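Side-chain contacts in metastasis-associated protein MTA1 (Homo sapiens, PDB 6G16), which serves as a scaffold subunit of the NuRD chromatin-remodelling and histone deacetylase corepressor complex, its R1 region probably recruiting a histone-binding partner protein: residues R19-L24 with A45-E50; P31-A34 with Y39-I42. All blocks are in the same frame, centred on the assembly; numbering follows the deposited sequence.

Contact 1. Residues R19-L24 with A45-E50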
loop_
_atom_site.group_PDB
_atom_site.type_symbol
_atom_site.label_atom_id
_atom_site.label_comp_id
_atom_site.label_asym_id
_atom_site.label_seq_id
_atom_site.Cartn_x
_atom_site.Cartn_y
_atom_site.Cartn_z
ATOM N N ARG B 19 23.197 -12.674 4.218
ATOM C CA ARG B 19 22.615 -12.946 2.907
ATOM C C ARG B 19 23.100 -14.264 2.310
ATOM O O ARG B 19 22.290 -15.064 1.816
ATOM C CB ARG B 19 22.899 -11.824 1.920
ATOM C CG ARG B 19 22.242 -10.514 2.260
ATOM C CD ARG B 19 22.111 -9.622 1.024
ATOM N NE ARG B 19 21.458 -8.363 1.372
ATOM C CZ ARG B 19 22.031 -7.366 2.051
ATOM N NH1 ARG B 19 23.313 -7.450 2.444
ATOM N NH2 ARG B 19 21.324 -6.267 2.350
ATOM N N ILE B 20 24.409 -14.492 2.348
ATOM C CA ILE B 20 24.967 -15.758 1.831
ATOM C C ILE B 20 24.648 -16.945 2.734
ATOM O O ILE B 20 24.458 -18.059 2.246
ATOM C CB ILE B 20 26.484 -15.680 1.514
ATOM C CG1 ILE B 20 27.320 -15.409 2.786
ATOM C CG2 ILE B 20 26.715 -14.659 0.379
ATOM C CD1 ILE B 20 28.528 -14.475 2.592
ATOM N N ALA B 21 24.560 -16.715 4.036
ATOM C CA ALA B 21 24.137 -17.772 4.937
ATOM C C ALA B 21 22.728 -18.284 4.593
ATOM O O ALA B 21 22.461 -19.487 4.662
ATOM C CB ALA B 21 24.182 -17.290 6.381
ATOM N N ARG B 22 21.835 -17.359 4.252
ATOM C CA ARG B 22 20.459 -17.700 3.906
ATOM C C ARG B 22 20.431 -18.628 2.694
ATOM O O ARG B 22 19.592 -19.534 2.621
ATOM C CB ARG B 22 19.631 -16.434 3.627
ATOM C CG ARG B 22 19.347 -15.589 4.856
ATOM C CD ARG B 22 18.353 -14.473 4.605
ATOM N NE ARG B 22 18.695 -13.696 3.422
ATOM C CZ ARG B 22 18.756 -12.367 3.337
ATOM N NH1 ARG B 22 18.497 -11.579 4.369
ATOM N NH2 ARG B 22 19.061 -11.816 2.164
ATOM N N ARG B 23 21.342 -18.402 1.744
ATOM C CA ARG B 23 21.412 -19.255 0.545
ATOM C C ARG B 23 22.077 -20.584 0.874
ATOM O O ARG B 23 21.503 -21.639 0.617
ATOM C CB ARG B 23 22.085 -18.538 -0.620
ATOM C CG ARG B 23 21.160 -17.515 -1.275
ATOM C CD ARG B 23 21.671 -17.046 -2.629
ATOM N NE ARG B 23 20.765 -16.109 -3.313
ATOM C CZ ARG B 23 19.761 -16.439 -4.136
ATOM N NH1 ARG B 23 19.473 -17.709 -4.401
ATOM N NH2 ARG B 23 19.027 -15.481 -4.703
ATOM N N LEU B 24 23.245 -20.536 1.502
ATOM C CA LEU B 24 23.928 -21.754 1.962
ATOM C C LEU B 24 23.087 -22.711 2.787
ATOM O O LEU B 24 23.170 -23.922 2.585
ATOM C CB LEU B 24 25.149 -21.395 2.812
ATOM C CG LEU B 24 26.464 -21.138 2.064
ATOM C CD1 LEU B 24 27.621 -21.318 3.056
ATOM C CD2 LEU B 24 26.640 -22.065 0.841
ATOM N N ALA B 45 20.506 -20.356 15.413
ATOM C CA ALA B 45 21.676 -21.101 15.914
ATOM C C ALA B 45 22.148 -22.132 14.879
ATOM O O ALA B 45 23.286 -22.049 14.364
ATOM C CB ALA B 45 21.358 -21.780 17.254
ATOM N N ALA B 46 21.238 -23.049 14.537
ATOM C CA ALA B 46 21.506 -24.045 13.496
ATOM C C ALA B 46 22.074 -23.421 12.204
ATOM O O ALA B 46 23.057 -23.930 11.659
ATOM C CB ALA B 46 20.248 -24.839 13.203
ATOM N N ILE B 47 21.471 -22.319 11.750
ATOM C CA ILE B 47 21.905 -21.624 10.524
ATOM C C ILE B 47 23.332 -21.121 10.662
ATOM O O ILE B 47 24.128 -21.331 9.746
ATOM C CB ILE B 47 20.954 -20.460 10.138
ATOM C CG1 ILE B 47 19.588 -21.023 9.717
ATOM C CG2 ILE B 47 21.538 -19.597 9.010
ATOM C CD1 ILE B 47 18.490 -19.971 9.608
ATOM N N LYS B 48 23.638 -20.473 11.793
ATOM C CA LYS B 48 24.976 -19.889 12.036
ATOM C C LYS B 48 26.058 -20.985 12.088
ATOM O O LYS B 48 27.155 -20.841 11.534
ATOM C CB LYS B 48 24.988 -19.082 13.338
ATOM C CG LYS B 48 24.291 -17.737 13.201
ATOM C CD LYS B 48 24.050 -17.065 14.542
ATOM C CE LYS B 48 22.958 -16.015 14.430
ATOM N NZ LYS B 48 22.743 -15.345 15.741
ATOM N N ALA B 49 25.723 -22.086 12.746
ATOM C CA ALA B 49 26.621 -23.215 12.829
ATOM C C ALA B 49 26.935 -23.722 11.440
ATOM O O ALA B 49 28.098 -23.693 11.014
ATOM C CB ALA B 49 26.002 -24.319 13.671
ATOM N N GLU B 50 25.895 -24.139 10.713
ATOM C CA GLU B 50 26.102 -24.751 9.394
ATOM C C GLU B 50 26.702 -23.777 8.373
ATOM O O GLU B 50 27.364 -24.199 7.437
ATOM C CB GLU B 50 24.819 -25.356 8.846
ATOM C CG GLU B 50 25.081 -26.519 7.883
ATOM C CD GLU B 50 24.013 -26.695 6.803
ATOM O OE1 GLU B 50 23.185 -25.769 6.544
ATOM O OE2 GLU B 50 24.025 -27.777 6.173
#
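Ala21 and Ile47 meet through single methyl groups: CB of Ala21, directed at helix 44-53, lies 4.4 Å from CG2 of Ile47. The isoleucine offers its short branch because chi1 is -67°, which sets CG2 anti to the backbone N and swings CG1 away. Its long arm therefore leaves the alanine, with CD1 of Ile47 7.1 Å from CB of Ala21, and the side chain goes on to Ile28 and Leu29 of helix 26-29. Small as Ala21 is, its CA still stands 7.1 Å from the CA of Ile47.

One turn further on, Leu24 faces Glu50 across a wider gap. CD1 of Leu24 gets no nearer than 5.2 Å to the carbonyl O of Glu50. The glutamate reaches back toward the end of helix 16-24 with chi1 (-153°) and chi2 (-150°) both roughly anti, bringing OE1 to 4.4 Å from O of Leu24, too far and chemically wrong for a bond between two acceptors. Its OE2 forms a salt bridge with Arg54. On helix 16-24, Arg22 and Arg23 pair with acidic side chains of the other protein in the assembly.

The helices share 111 Å², both sides summed; the one apolar side-chain pair is Ala21 with Ile47, and Leu24 and Glu50 add the looser half. A carboxylate so near a helix C-terminal carbonyl would probably be disfavoured electrostatically, and the charge of Arg54 should offset this.

Contact 2. Residues P31-A34 with Y39-I42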
loop_
_atom_site.group_PDB
_atom_site.type_symbol
_atom_site.label_atom_id
_atom_site.label_comp_id
_atom_site.label_asym_id
_atom_site.label_seq_id
_atom_site.Cartn_x
_atom_site.Cartn_y
_atom_site.Cartn_z
ATOM N N PRO B 31 13.176 -20.675 3.353
ATOM C CA PRO B 31 12.629 -19.316 3.179
ATOM C C PRO B 31 11.176 -19.259 2.726
ATOM O O PRO B 31 10.438 -18.383 3.159
ATOM C CB PRO B 31 13.530 -18.695 2.085
ATOM C CG PRO B 31 14.722 -19.566 1.969
ATOM C CD PRO B 31 14.320 -20.928 2.460
ATOM N N TRP B 32 10.806 -20.165 1.826
ATOM C CA TRP B 32 9.435 -20.305 1.328
ATOM C C TRP B 32 8.444 -20.487 2.486
ATOM O O TRP B 32 7.336 -19.931 2.473
ATOM C CB TRP B 32 9.333 -21.464 0.316
ATOM C CG TRP B 32 9.783 -22.827 0.852
ATOM C CD1 TRP B 32 9.019 -23.734 1.523
ATOM C CD2 TRP B 32 11.109 -23.404 0.759
ATOM N NE1 TRP B 32 9.782 -24.841 1.854
ATOM C CE2 TRP B 32 11.064 -24.661 1.400
ATOM C CE3 TRP B 32 12.323 -22.975 0.195
ATOM C CZ2 TRP B 32 12.187 -25.501 1.496
ATOM C CZ3 TRP B 32 13.439 -23.806 0.294
ATOM C CH2 TRP B 32 13.360 -25.058 0.939
ATOM N N HIS B 33 8.873 -21.246 3.489
ATOM C CA HIS B 33 8.091 -21.529 4.696
ATOM C C HIS B 33 8.173 -20.382 5.698
ATOM O O HIS B 33 7.150 -19.889 6.158
ATOM C CB HIS B 33 8.592 -22.836 5.311
ATOM C CG HIS B 33 7.976 -23.167 6.625
ATOM N ND1 HIS B 33 6.715 -23.701 6.747
ATOM C CD2 HIS B 33 8.458 -23.059 7.883
ATOM C CE1 HIS B 33 6.438 -23.895 8.023
ATOM N NE2 HIS B 33 7.480 -23.514 8.734
ATOM N N ALA B 34 9.391 -19.962 6.023
ATOM C CA ALA B 34 9.628 -18.796 6.903
ATOM C C ALA B 34 8.942 -17.513 6.442
ATOM O O ALA B 34 8.444 -16.747 7.253
ATOM C CB ALA B 34 11.111 -18.545 7.043
ATOM N N TYR B 39 5.903 -15.134 12.783
ATOM C CA TYR B 39 5.778 -15.304 14.211
ATOM C C TYR B 39 6.261 -16.641 14.726
ATOM O O TYR B 39 6.023 -16.934 15.886
ATOM C CB TYR B 39 4.310 -15.039 14.624
ATOM C CG TYR B 39 3.786 -13.669 14.218
ATOM C CD1 TYR B 39 4.633 -12.572 14.162
ATOM C CD2 TYR B 39 2.437 -13.464 13.908
ATOM C CE1 TYR B 39 4.179 -11.323 13.796
ATOM C CE2 TYR B 39 1.958 -12.196 13.526
ATOM C CZ TYR B 39 2.848 -11.123 13.484
ATOM O OH TYR B 39 2.506 -9.814 13.137
ATOM N N LEU B 40 6.934 -17.430 13.882
ATOM C CA LEU B 40 7.694 -18.620 14.301
ATOM C C LEU B 40 9.174 -18.280 14.466
ATOM O O LEU B 40 9.766 -17.604 13.614
ATOM C CB LEU B 40 7.593 -19.746 13.301
ATOM C CG LEU B 40 6.521 -20.778 13.600
ATOM C CD1 LEU B 40 5.143 -20.250 13.164
ATOM C CD2 LEU B 40 6.911 -22.087 12.912
ATOM N N PRO B 41 9.785 -18.726 15.574
ATOM C CA PRO B 41 11.211 -18.504 15.722
ATOM C C PRO B 41 11.979 -19.286 14.685
ATOM O O PRO B 41 11.816 -20.482 14.588
ATOM C CB PRO B 41 11.512 -19.041 17.116
ATOM C CG PRO B 41 10.234 -18.925 17.852
ATOM C CD PRO B 41 9.159 -19.156 16.841
ATOM N N ILE B 42 12.776 -18.593 13.892
ATOM C CA ILE B 42 13.683 -19.230 12.964
ATOM C C ILE B 42 14.866 -19.801 13.753
ATOM O O ILE B 42 15.405 -19.146 14.635
ATOM C CB ILE B 42 14.159 -18.199 11.915
ATOM C CG1 ILE B 42 12.989 -17.867 11.005
ATOM C CG2 ILE B 42 15.360 -18.716 11.110
ATOM C CD1 ILE B 42 13.218 -16.676 10.114
#
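This is a local, mainly apolar contact in a helix-loop connection of the R1 domain: the short helix 31-34 is met by the loop that leaves it and leads to helix 44-53. Only four residues separate the two segments, and the loop comes back far enough to bring the CA atoms of Ala34 and Ile42 to 7.3 Å. The interface is small, 87 Å² with both sides summed, and rests on two side-chain pairs.

On the outer side, His33 leans over to Leu40. With CG of His33 anti to the backbone N (chi1 174°), the imidazole reaches the loop, and methyl CD2 of Leu40 comes obliquely to NE2 of His33 at 4.5 Å. The other ring nitrogen, ND1, is hydrogen-bonded to an acidic side chain of the partner protein, which should limit rotation of the ring. Polar side chains of that protein are also hydrogen-bonded to the loop backbone, at O of Leu40 and N of Ile42.

The second pair is Ala34, which is buried, with Ile42, which is only partly covered. Ile42 carries CG1 beside its backbone N and keeps the arm extended beyond it (chi2 168°), so the terminal methyl CD1 of Ile42 stops 4.2 Å from CB of Ala34.

Ile42 and Ile47 tie the two contacts together. The centres of contacts 1 and 2 lie about 14 Å apart. Even so, CD1 of Ile47 in contact 1 touches CG2 of Ile42 in contact 2 at 3.7 Å. Each isoleucine thus spends one branch within its own contact and the other on its neighbour. Both also pack on Leu29, which makes helix 26-29 a shared support. In sequence, both segments of contact 2 lie in the connection between 19-24 and 45-50. The other protein of the assembly borders both contacts, with Ala21 of contact 1 and Ala34 of contact 2 each packing on it.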